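Local structure of peroxiredoxin (Clostridioides difficile, 6TSB) at residues E156-L161 / S188-D193; Y287-T292 / Y308-S313; D193-I198 / A247-E252. The protein hydrolyses chitin with its C-terminal family 18 glycosidase domain, the piece described here, and probably reduces peroxides with the peroxiredoxin part that precedes it. One frame throughout, in Å; residues are numbered along the deposited sequence.

Contact 1: residues E156-L161 / S188-D193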
loop_
_atom_site.group_PDB
_atom_site.type_symbol
_atom_site.label_atom_id
_atom_site.label_comp_id
_atom_site.label_asym_id
_atom_site.label_seq_id
_atom_site.Cartn_x
_atom_site.Cartn_y
_atom_site.Cartn_z
ATOM N N GLU A 156 -30.265 22.598 -27.165
ATOM C CA GLU A 156 -30.489 22.345 -28.610
ATOM C C GLU A 156 -29.476 23.165 -29.409
ATOM O O GLU A 156 -29.085 22.720 -30.507
ATOM C CB GLU A 156 -31.930 22.654 -29.009
ATOM C CG GLU A 156 -32.904 21.570 -28.592
ATOM C CD GLU A 156 -34.343 22.037 -28.684
ATOM O OE1 GLU A 156 -34.770 22.770 -27.762
ATOM O OE2 GLU A 156 -35.001 21.730 -29.714
ATOM N N ASN A 157 -29.107 24.333 -28.888
ATOM C CA ASN A 157 -28.222 25.295 -29.589
ATOM C C ASN A 157 -26.825 24.673 -29.689
ATOM O O ASN A 157 -26.197 24.823 -30.771
ATOM C CB ASN A 157 -28.239 26.679 -28.919
ATOM C CG ASN A 157 -29.493 27.494 -29.224
ATOM O OD1 ASN A 157 -30.330 27.106 -30.057
ATOM N ND2 ASN A 157 -29.655 28.601 -28.503
ATOM N N PHE A 158 -26.387 23.955 -28.640
ATOM C CA PHE A 158 -25.056 23.309 -28.623
ATOM C C PHE A 158 -24.917 22.429 -29.861
ATOM O O PHE A 158 -23.889 22.464 -30.541
ATOM C CB PHE A 158 -24.841 22.561 -27.307
ATOM C CG PHE A 158 -23.451 22.019 -27.046
ATOM C CD1 PHE A 158 -22.317 22.659 -27.545
ATOM C CD2 PHE A 158 -23.273 20.893 -26.245
ATOM C CE1 PHE A 158 -21.050 22.177 -27.262
ATOM C CE2 PHE A 158 -22.000 20.415 -25.960
ATOM C CZ PHE A 158 -20.894 21.060 -26.472
ATOM N N THR A 159 -25.939 21.663 -30.186
ATOM C CA THR A 159 -25.879 20.707 -31.322
ATOM C C THR A 159 -25.671 21.473 -32.627
ATOM O O THR A 159 -24.973 20.959 -33.561
ATOM C CB THR A 159 -27.175 19.892 -31.409
ATOM O OG1 THR A 159 -27.453 19.346 -30.116
ATOM C CG2 THR A 159 -27.110 18.803 -32.458
ATOM N N LEU A 160 -26.346 22.614 -32.755
ATOM C CA LEU A 160 -26.286 23.438 -33.994
ATOM C C LEU A 160 -24.904 24.125 -34.052
ATOM O O LEU A 160 -24.296 24.194 -35.126
ATOM C CB LEU A 160 -27.462 24.425 -34.003
ATOM C CG LEU A 160 -28.870 23.808 -34.071
ATOM C CD1 LEU A 160 -29.918 24.838 -33.667
ATOM C CD2 LEU A 160 -29.203 23.234 -35.451
ATOM N N LEU A 161 -24.369 24.545 -32.920
ATOM C CA LEU A 161 -23.003 25.115 -32.897
ATOM C C LEU A 161 -22.011 24.060 -33.418
ATOM O O LEU A 161 -21.221 24.359 -34.319
ATOM C CB LEU A 161 -22.685 25.544 -31.466
ATOM C CG LEU A 161 -21.306 26.161 -31.295
ATOM C CD1 LEU A 161 -21.184 27.403 -32.154
ATOM C CD2 LEU A 161 -21.042 26.485 -29.834
ATOM N N SER A 188 -30.173 18.318 -19.591
ATOM C CA SER A 188 -30.229 19.805 -19.543
ATOM C C SER A 188 -29.042 20.509 -20.225
ATOM O O SER A 188 -29.103 21.760 -20.313
ATOM C CB SER A 188 -30.324 20.268 -18.126
ATOM O OG SER A 188 -31.460 19.694 -17.517
ATOM N N SER A 189 -27.986 19.795 -20.639
ATOM C CA SER A 189 -26.784 20.421 -21.248
ATOM C C SER A 189 -26.603 19.952 -22.688
ATOM O O SER A 189 -26.419 20.794 -23.534
ATOM C CB SER A 189 -25.549 20.203 -20.426
ATOM O OG SER A 189 -25.715 20.822 -19.164
ATOM N N ALA A 190 -26.702 18.671 -22.984
ATOM C CA ALA A 190 -26.395 18.192 -24.341
ATOM C C ALA A 190 -27.359 17.089 -24.775
ATOM O O ALA A 190 -27.913 16.368 -23.923
ATOM C CB ALA A 190 -24.966 17.735 -24.407
ATOM N N GLU A 191 -27.540 17.024 -26.087
ATOM C CA GLU A 191 -28.321 16.014 -26.819
ATOM C C GLU A 191 -27.284 14.978 -27.200
ATOM O O GLU A 191 -26.761 15.072 -28.317
ATOM C CB GLU A 191 -29.030 16.597 -28.053
ATOM C CG GLU A 191 -30.037 17.715 -27.767
ATOM C CD GLU A 191 -30.757 18.212 -29.023
ATOM O OE1 GLU A 191 -30.075 18.692 -29.976
ATOM O OE2 GLU A 191 -32.004 18.073 -29.087
ATOM N N ILE A 192 -26.974 14.067 -26.274
ATOM C CA ILE A 192 -25.870 13.077 -26.451
ATOM C C ILE A 192 -26.045 12.370 -27.786
ATOM O O ILE A 192 -25.045 12.224 -28.520
ATOM C CB ILE A 192 -25.828 12.051 -25.310
ATOM C CG1 ILE A 192 -25.674 12.714 -23.938
ATOM C CG2 ILE A 192 -24.750 10.999 -25.587
ATOM C CD1 ILE A 192 -24.541 13.717 -23.841
ATOM N N ASP A 193 -27.264 11.935 -28.106
ATOM C CA ASP A 193 -27.517 11.129 -29.336
ATOM C C ASP A 193 -27.378 12.012 -30.583
ATOM O O ASP A 193 -27.061 11.483 -31.630
ATOM C CB ASP A 193 -28.870 10.403 -29.288
ATOM C CG ASP A 193 -30.101 11.299 -29.328
ATOM O OD1 ASP A 193 -30.153 12.313 -28.574
ATOM O OD2 ASP A 193 -31.003 10.982 -30.123
HETATM O O HOH W 1 -30.591 20.686 -31.742
HETATM O O HOH W 2 -26.611 19.125 -27.710
#

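Contact 2: residues Y287-T292 / Y308-S313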
loop_
_atom_site.group_PDB
_atom_site.type_symbol
_atom_site.label_atom_id
_atom_site.label_comp_id
_atom_site.label_asym_id
_atom_site.label_seq_id
_atom_site.Cartn_x
_atom_site.Cartn_y
_atom_site.Cartn_z
ATOM N N TYR A 287 7.687 2.631 -0.131
ATOM C CA TYR A 287 7.083 1.374 0.378
ATOM C C TYR A 287 6.895 0.399 -0.793
ATOM O O TYR A 287 6.275 0.789 -1.808
ATOM C CB TYR A 287 5.766 1.698 1.080
ATOM C CG TYR A 287 5.037 0.507 1.633
ATOM C CD1 TYR A 287 4.262 -0.297 0.810
ATOM C CD2 TYR A 287 5.111 0.181 2.981
ATOM C CE1 TYR A 287 3.559 -1.379 1.315
ATOM C CE2 TYR A 287 4.431 -0.913 3.499
ATOM C CZ TYR A 287 3.649 -1.697 2.663
ATOM O OH TYR A 287 2.962 -2.776 3.149
ATOM N N ARG A 288 7.442 -0.818 -0.663
ATOM C CA ARG A 288 7.313 -1.940 -1.638
ATOM C C ARG A 288 6.825 -3.200 -0.906
ATOM O O ARG A 288 6.960 -3.276 0.344
ATOM C CB ARG A 288 8.654 -2.218 -2.326
ATOM C CG ARG A 288 9.210 -1.064 -3.147
ATOM C CD ARG A 288 8.540 -0.961 -4.501
ATOM N NE ARG A 288 8.796 0.331 -5.126
ATOM C CZ ARG A 288 9.768 0.593 -5.999
ATOM N NH1 ARG A 288 10.614 -0.354 -6.375
ATOM N NH2 ARG A 288 9.892 1.816 -6.487
ATOM N N PHE A 289 6.274 -4.160 -1.648
ATOM C CA PHE A 289 5.729 -5.439 -1.109
ATOM C C PHE A 289 6.117 -6.621 -2.022
ATOM O O PHE A 289 5.905 -6.607 -3.275
ATOM C CB PHE A 289 4.214 -5.353 -0.851
ATOM C CG PHE A 289 3.735 -6.299 0.218
ATOM C CD1 PHE A 289 3.508 -7.633 -0.074
ATOM C CD2 PHE A 289 3.580 -5.870 1.525
ATOM C CE1 PHE A 289 3.103 -8.512 0.916
ATOM C CE2 PHE A 289 3.182 -6.748 2.522
ATOM C CZ PHE A 289 2.946 -8.067 2.216
ATOM N N ASP A 290 6.687 -7.651 -1.391
ATOM C CA ASP A 290 6.944 -8.977 -1.999
ATOM C C ASP A 290 5.719 -9.838 -1.698
ATOM O O ASP A 290 5.534 -10.208 -0.534
ATOM C CB ASP A 290 8.262 -9.535 -1.474
ATOM C CG ASP A 290 8.862 -10.639 -2.316
ATOM O OD1 ASP A 290 8.076 -11.365 -2.988
ATOM O OD2 ASP A 290 10.121 -10.760 -2.291
ATOM N N ASN A 291 4.883 -10.082 -2.714
ATOM C CA ASN A 291 3.612 -10.860 -2.608
ATOM C C ASN A 291 3.869 -12.376 -2.620
ATOM O O ASN A 291 2.962 -13.123 -2.151
ATOM C CB ASN A 291 2.635 -10.446 -3.712
ATOM C CG ASN A 291 1.925 -9.174 -3.319
ATOM O OD1 ASN A 291 2.219 -8.104 -3.844
ATOM N ND2 ASN A 291 1.060 -9.282 -2.328
ATOM N N THR A 292 5.020 -12.799 -3.172
ATOM C CA THR A 292 5.614 -14.168 -3.041
ATOM C C THR A 292 6.019 -14.352 -1.561
ATOM O O THR A 292 5.276 -15.048 -0.827
ATOM C CB THR A 292 6.781 -14.382 -4.029
ATOM O OG1 THR A 292 6.538 -13.785 -5.309
ATOM C CG2 THR A 292 7.099 -15.844 -4.255
ATOM N N TYR A 308 11.080 -5.308 7.299
ATOM C CA TYR A 308 10.347 -5.274 8.585
ATOM C C TYR A 308 9.037 -6.032 8.395
ATOM O O TYR A 308 8.884 -6.647 7.329
ATOM C CB TYR A 308 10.178 -3.829 9.065
ATOM C CG TYR A 308 9.303 -2.935 8.223
ATOM C CD1 TYR A 308 9.732 -2.471 6.989
ATOM C CD2 TYR A 308 8.064 -2.510 8.678
ATOM C CE1 TYR A 308 8.934 -1.647 6.203
ATOM C CE2 TYR A 308 7.262 -1.669 7.919
ATOM C CZ TYR A 308 7.698 -1.238 6.673
ATOM O OH TYR A 308 6.917 -0.426 5.904
ATOM N N ASP A 309 8.189 -6.027 9.423
ATOM C CA ASP A 309 6.789 -6.518 9.423
ATOM C C ASP A 309 5.828 -5.342 9.739
ATOM O O ASP A 309 6.063 -4.555 10.712
ATOM C CB ASP A 309 6.637 -7.684 10.409
ATOM C CG ASP A 309 7.218 -9.001 9.901
ATOM O OD1 ASP A 309 8.467 -9.092 9.727
ATOM O OD2 ASP A 309 6.412 -9.920 9.644
ATOM N N ASP A 310 4.762 -5.217 8.949
ATOM C CA ASP A 310 3.687 -4.203 9.157
ATOM C C ASP A 310 2.406 -4.976 9.450
ATOM O O ASP A 310 2.515 -6.178 9.777
ATOM C CB ASP A 310 3.579 -3.248 7.967
ATOM C CG ASP A 310 3.072 -3.899 6.690
ATOM O OD1 ASP A 310 2.890 -5.150 6.680
ATOM O OD2 ASP A 310 2.866 -3.148 5.707
ATOM N N ALA A 311 1.255 -4.330 9.328
ATOM C CA ALA A 311 -0.041 -4.880 9.786
ATOM C C ALA A 311 -0.476 -6.071 8.906
ATOM O O ALA A 311 -1.166 -7.013 9.412
ATOM C CB ALA A 311 -1.055 -3.777 9.757
ATOM N N LEU A 312 -0.142 -5.990 7.616
ATOM C CA LEU A 312 -0.505 -6.993 6.587
ATOM C C LEU A 312 0.346 -8.260 6.795
ATOM O O LEU A 312 -0.254 -9.340 6.952
ATOM C CB LEU A 312 -0.293 -6.417 5.184
ATOM C CG LEU A 312 -0.536 -7.415 4.053
ATOM C CD1 LEU A 312 -1.996 -7.879 4.065
ATOM C CD2 LEU A 312 -0.120 -6.848 2.690
ATOM N N SER A 313 1.681 -8.162 6.780
ATOM C CA SER A 313 2.561 -9.343 7.010
ATOM C C SER A 313 2.332 -9.925 8.424
ATOM O O SER A 313 2.474 -11.150 8.548
ATOM C CB SER A 313 4.007 -9.059 6.689
ATOM O OG SER A 313 4.598 -8.253 7.690
#

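Contact 3: residues D193-I198 / A247-E252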
loop_
_atom_site.group_PDB
_atom_site.type_symbol
_atom_site.label_atom_id
_atom_site.label_comp_id
_atom_site.label_asym_id
_atom_site.label_seq_id
_atom_site.Cartn_x
_atom_site.Cartn_y
_atom_site.Cartn_z
ATOM N N ASP A 193 -27.264 11.935 -28.106
ATOM C CA ASP A 193 -27.517 11.129 -29.336
ATOM C C ASP A 193 -27.378 12.012 -30.583
ATOM O O ASP A 193 -27.061 11.483 -31.630
ATOM C CB ASP A 193 -28.870 10.403 -29.288
ATOM C CG ASP A 193 -30.101 11.299 -29.328
ATOM O OD1 ASP A 193 -30.153 12.313 -28.574
ATOM O OD2 ASP A 193 -31.003 10.982 -30.123
ATOM N N LYS A 194 -27.644 13.311 -30.483
ATOM C CA LYS A 194 -27.510 14.256 -31.632
ATOM C C LYS A 194 -26.034 14.651 -31.840
ATOM O O LYS A 194 -25.599 14.632 -33.011
ATOM C CB LYS A 194 -28.417 15.476 -31.434
ATOM C CG LYS A 194 -29.909 15.197 -31.534
ATOM C CD LYS A 194 -30.339 14.858 -32.951
ATOM C CE LYS A 194 -30.985 13.494 -33.097
ATOM N NZ LYS A 194 -32.457 13.583 -32.965
ATOM N N ILE A 195 -25.287 14.988 -30.777
ATOM C CA ILE A 195 -23.852 15.422 -30.918
ATOM C C ILE A 195 -22.951 14.237 -31.229
ATOM O O ILE A 195 -21.918 14.471 -31.824
ATOM C CB ILE A 195 -23.323 16.137 -29.682
ATOM C CG1 ILE A 195 -23.105 15.179 -28.514
ATOM C CG2 ILE A 195 -24.217 17.299 -29.314
ATOM C CD1 ILE A 195 -22.526 15.869 -27.296
ATOM N N ALA A 196 -23.341 13.023 -30.832
ATOM C CA ALA A 196 -22.556 11.775 -31.019
ATOM C C ALA A 196 -21.985 11.680 -32.427
ATOM O O ALA A 196 -20.775 11.603 -32.568
ATOM C CB ALA A 196 -23.389 10.560 -30.675
ATOM N N PRO A 197 -22.804 11.689 -33.512
ATOM C CA PRO A 197 -22.281 11.516 -34.865
ATOM C C PRO A 197 -21.506 12.724 -35.421
ATOM O O PRO A 197 -20.817 12.549 -36.445
ATOM C CB PRO A 197 -23.524 11.260 -35.734
ATOM C CG PRO A 197 -24.660 11.916 -34.970
ATOM C CD PRO A 197 -24.273 11.799 -33.504
ATOM N N ILE A 198 -21.577 13.878 -34.749
ATOM C CA ILE A 198 -20.873 15.117 -35.197
ATOM C C ILE A 198 -19.418 15.070 -34.722
ATOM O O ILE A 198 -18.526 15.386 -35.529
ATOM C CB ILE A 198 -21.572 16.394 -34.697
ATOM C CG1 ILE A 198 -23.011 16.509 -35.213
ATOM C CG2 ILE A 198 -20.765 17.615 -35.091
ATOM C CD1 ILE A 198 -23.892 17.402 -34.350
ATOM N N ALA A 247 -27.678 6.972 -23.326
ATOM C CA ALA A 247 -28.163 8.204 -24.009
ATOM C C ALA A 247 -27.643 8.284 -25.466
ATOM O O ALA A 247 -27.992 9.243 -26.189
ATOM C CB ALA A 247 -27.826 9.428 -23.183
ATOM N N GLY A 248 -26.902 7.281 -25.938
ATOM C CA GLY A 248 -26.577 7.102 -27.365
ATOM C C GLY A 248 -25.146 7.486 -27.723
ATOM O O GLY A 248 -24.866 7.506 -28.937
ATOM N N MET A 249 -24.240 7.720 -26.759
ATOM C CA MET A 249 -22.794 7.948 -27.115
ATOM C C MET A 249 -22.103 6.606 -27.338
ATOM O O MET A 249 -22.002 5.815 -26.398
ATOM C CB MET A 249 -21.990 8.709 -26.047
ATOM C CG MET A 249 -20.543 9.022 -26.506
ATOM S SD MET A 249 -20.481 10.167 -27.932
ATOM C CE MET A 249 -21.412 11.518 -27.215
ATOM N N PRO A 250 -21.564 6.324 -28.545
ATOM C CA PRO A 250 -20.810 5.093 -28.771
ATOM C C PRO A 250 -19.657 4.991 -27.761
ATOM O O PRO A 250 -19.092 6.027 -27.344
ATOM C CB PRO A 250 -20.229 5.231 -30.185
ATOM C CG PRO A 250 -21.066 6.286 -30.857
ATOM C CD PRO A 250 -21.660 7.144 -29.755
ATOM N N SER A 251 -19.307 3.770 -27.367
ATOM C CA SER A 251 -18.313 3.563 -26.297
ATOM C C SER A 251 -16.942 4.096 -26.779
ATOM O O SER A 251 -16.300 4.782 -25.982
ATOM C CB SER A 251 -18.305 2.118 -25.843
ATOM O OG SER A 251 -17.880 1.257 -26.902
ATOM N N GLU A 252 -16.566 3.797 -28.030
ATOM C CA GLU A 252 -15.289 4.081 -28.740
ATOM C C GLU A 252 -14.981 5.583 -28.831
ATOM O O GLU A 252 -13.904 5.895 -29.366
ATOM C CB GLU A 252 -15.320 3.739 -30.239
ATOM C CG GLU A 252 -16.055 2.490 -30.641
ATOM C CD GLU A 252 -17.554 2.637 -30.873
ATOM O OE1 GLU A 252 -17.954 2.995 -32.015
ATOM O OE2 GLU A 252 -18.322 2.370 -29.904
#

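Contact 1: residues E156-L161 / S188-D193
Glu191 OE1 is gripped by two donors: Thr159 OG1, at 2.7 Å, and a water 2.7 Å from OE1 that also donates to Glu156 O, 2.8 Å from the water. The threonine uses the anti lone pair of OE1, away from OE2, and the two side chains cross at about a right angle. Thr159 OG1 stands anti to its own carbonyl carbon (chi1 -51°), and there it accepts a hydrogen bond from a second water, which in turn accepts from Glu191 N. The second water thus bridges Thr159 of helix 154-169 and the backbone N of the N-cap residue of helix 192-195, two neighbouring helical elements on the outside of a TIM barrel. On the outer side, Glu156 CG comes to 3.6 Å from Glu191 OE2. The two carboxylates are turned 59° apart; with Glu156 OE2 4.8 Å from Glu191 OE2, their like charges may raise the pKa of one or both. Deeper in, the ring edge of Phe158, at CD2, meets Ala190 CB at 4.0 Å. The same ring packs edge-to-face on Trp138, which lies within the DxxDxDxE signature of family 18 glycosidases, while Ser189 OG bonds to Pro141 O nearby.

Contact 2: residues Y287-T292 / Y308-S313
The strand portion Tyr287 to Phe289 and the turn Tyr308 to Leu312 run 68° apart, and their backbones stay well separated: the closest CA atoms, of Phe289 and Ser313, are 9.5 Å from each other, so side chains bridge the gap. The one hydrogen bond between the two segments runs from Tyr287 OH to Asp310 OD2, 2.6 Å. The phenol arrives on the syn side of OD2, slightly out of the carboxylate plane, and OD2 lies in the plane of the ring, beyond its edge. Tyr364 OH makes a further, weak bond to the same oxygen. Tyr308 reaches the Tyr287 ring at another point of its edge: its OH sits 3.5 Å from Tyr287 CD2, the two side chains crossing at about a right angle. Beside this polar group, Leu312 CD2 presses on the far end of the Phe289 ring, 3.3 Å from CE2 and equally near CZ, a tight apolar contact.

Asp310 serves two purposes. CG sits between its backbone N and carbonyl carbon (chi1 68°), and OD1 receives Ser313 N at 3.2 Å, nearly straight at 167°, with a weak bond from Leu312 N. Ser313 OG returns the favour by accepting from Asp310 N, and donates to Asp309 OD2 from above that carboxylate plane; Lys317 forms a salt bridge with the same Asp309 oxygen. Farther along the strand, Asp290 OD2 bonds to Ser228 and His221 of the second subunit. The arrangement is a capping box, Asp310 with Ser313, starting helix 311-323 directly after a three-stranded antiparallel meander, whose first strand holds the N-cap carboxylate through Tyr287.

Contact 3: residues D193-I198 / A247-E252
Ala196 CB fits against the loop 247-250, touching Gly248 O at 3.8 Å, Pro250 CD at 3.9 Å and Met249 SD at 4.0 Å. That loop begins with a Schellman motif: Gly248, the first residue to leave helical geometry after helix 237-246, has a positive phi of 105° that turns the chain away toward barrel strand 254-264. The contact therefore joins two connections of the TIM barrel, the short helix 192-195 that leads into strand 201-204 and the turn that leads into the next strand.

At the start of the short helix the backbones come close, the CA atoms of Asp193 and Gly248 lying 4.6 Å apart. Asp193 CB packs on Ala247 O at 3.4 Å; Asp193 N is equally near that oxygen, but the angle is too poor for a hydrogen bond. The backbone angles of Gly248 by themselves call for glycine, and a CB there would also stand tight against Asp193 CB.

Met249 spreads the contact inward. Its CG is anti to the backbone N (chi1 -175°), and bends at the next two torsions bring CE to 4.0 Å from Ala196 CA. Ile195 CG1 stands 4.2 Å from Met249 CE. Ile192 and Ile199 also pack on this methionine, and Ile195 is backed in turn by Thr159 and Leu162 of helix 154-169. Farther out, Ser251 OG bonds to Cys325 O of the second subunit, and Lys253 NZ donates to Ala196 O.

How the contacts relate
Along the chain contact 1 comes first, then contact 3, then contact 2. Contacts 1 and 3 are neighbours on the barrel, their centres 11 Å apart; they share Asp193 and both use helix 192-195, with Ile192 packing on Ala247 and Met249. Helix 154-169, the short helix and the turn after helix 237-246 thus pack against one another in series, beside the parallel barrel strands. Contact 2 lies across the chain's centre, with centres 52 Å from contact 1 and 46 Å from contact 3, in the separate lobe of the antiparallel meander. Contacts 2 and 3 both touch the second subunit, so parts on opposite sides of the chain's centre take part in the dimer contact.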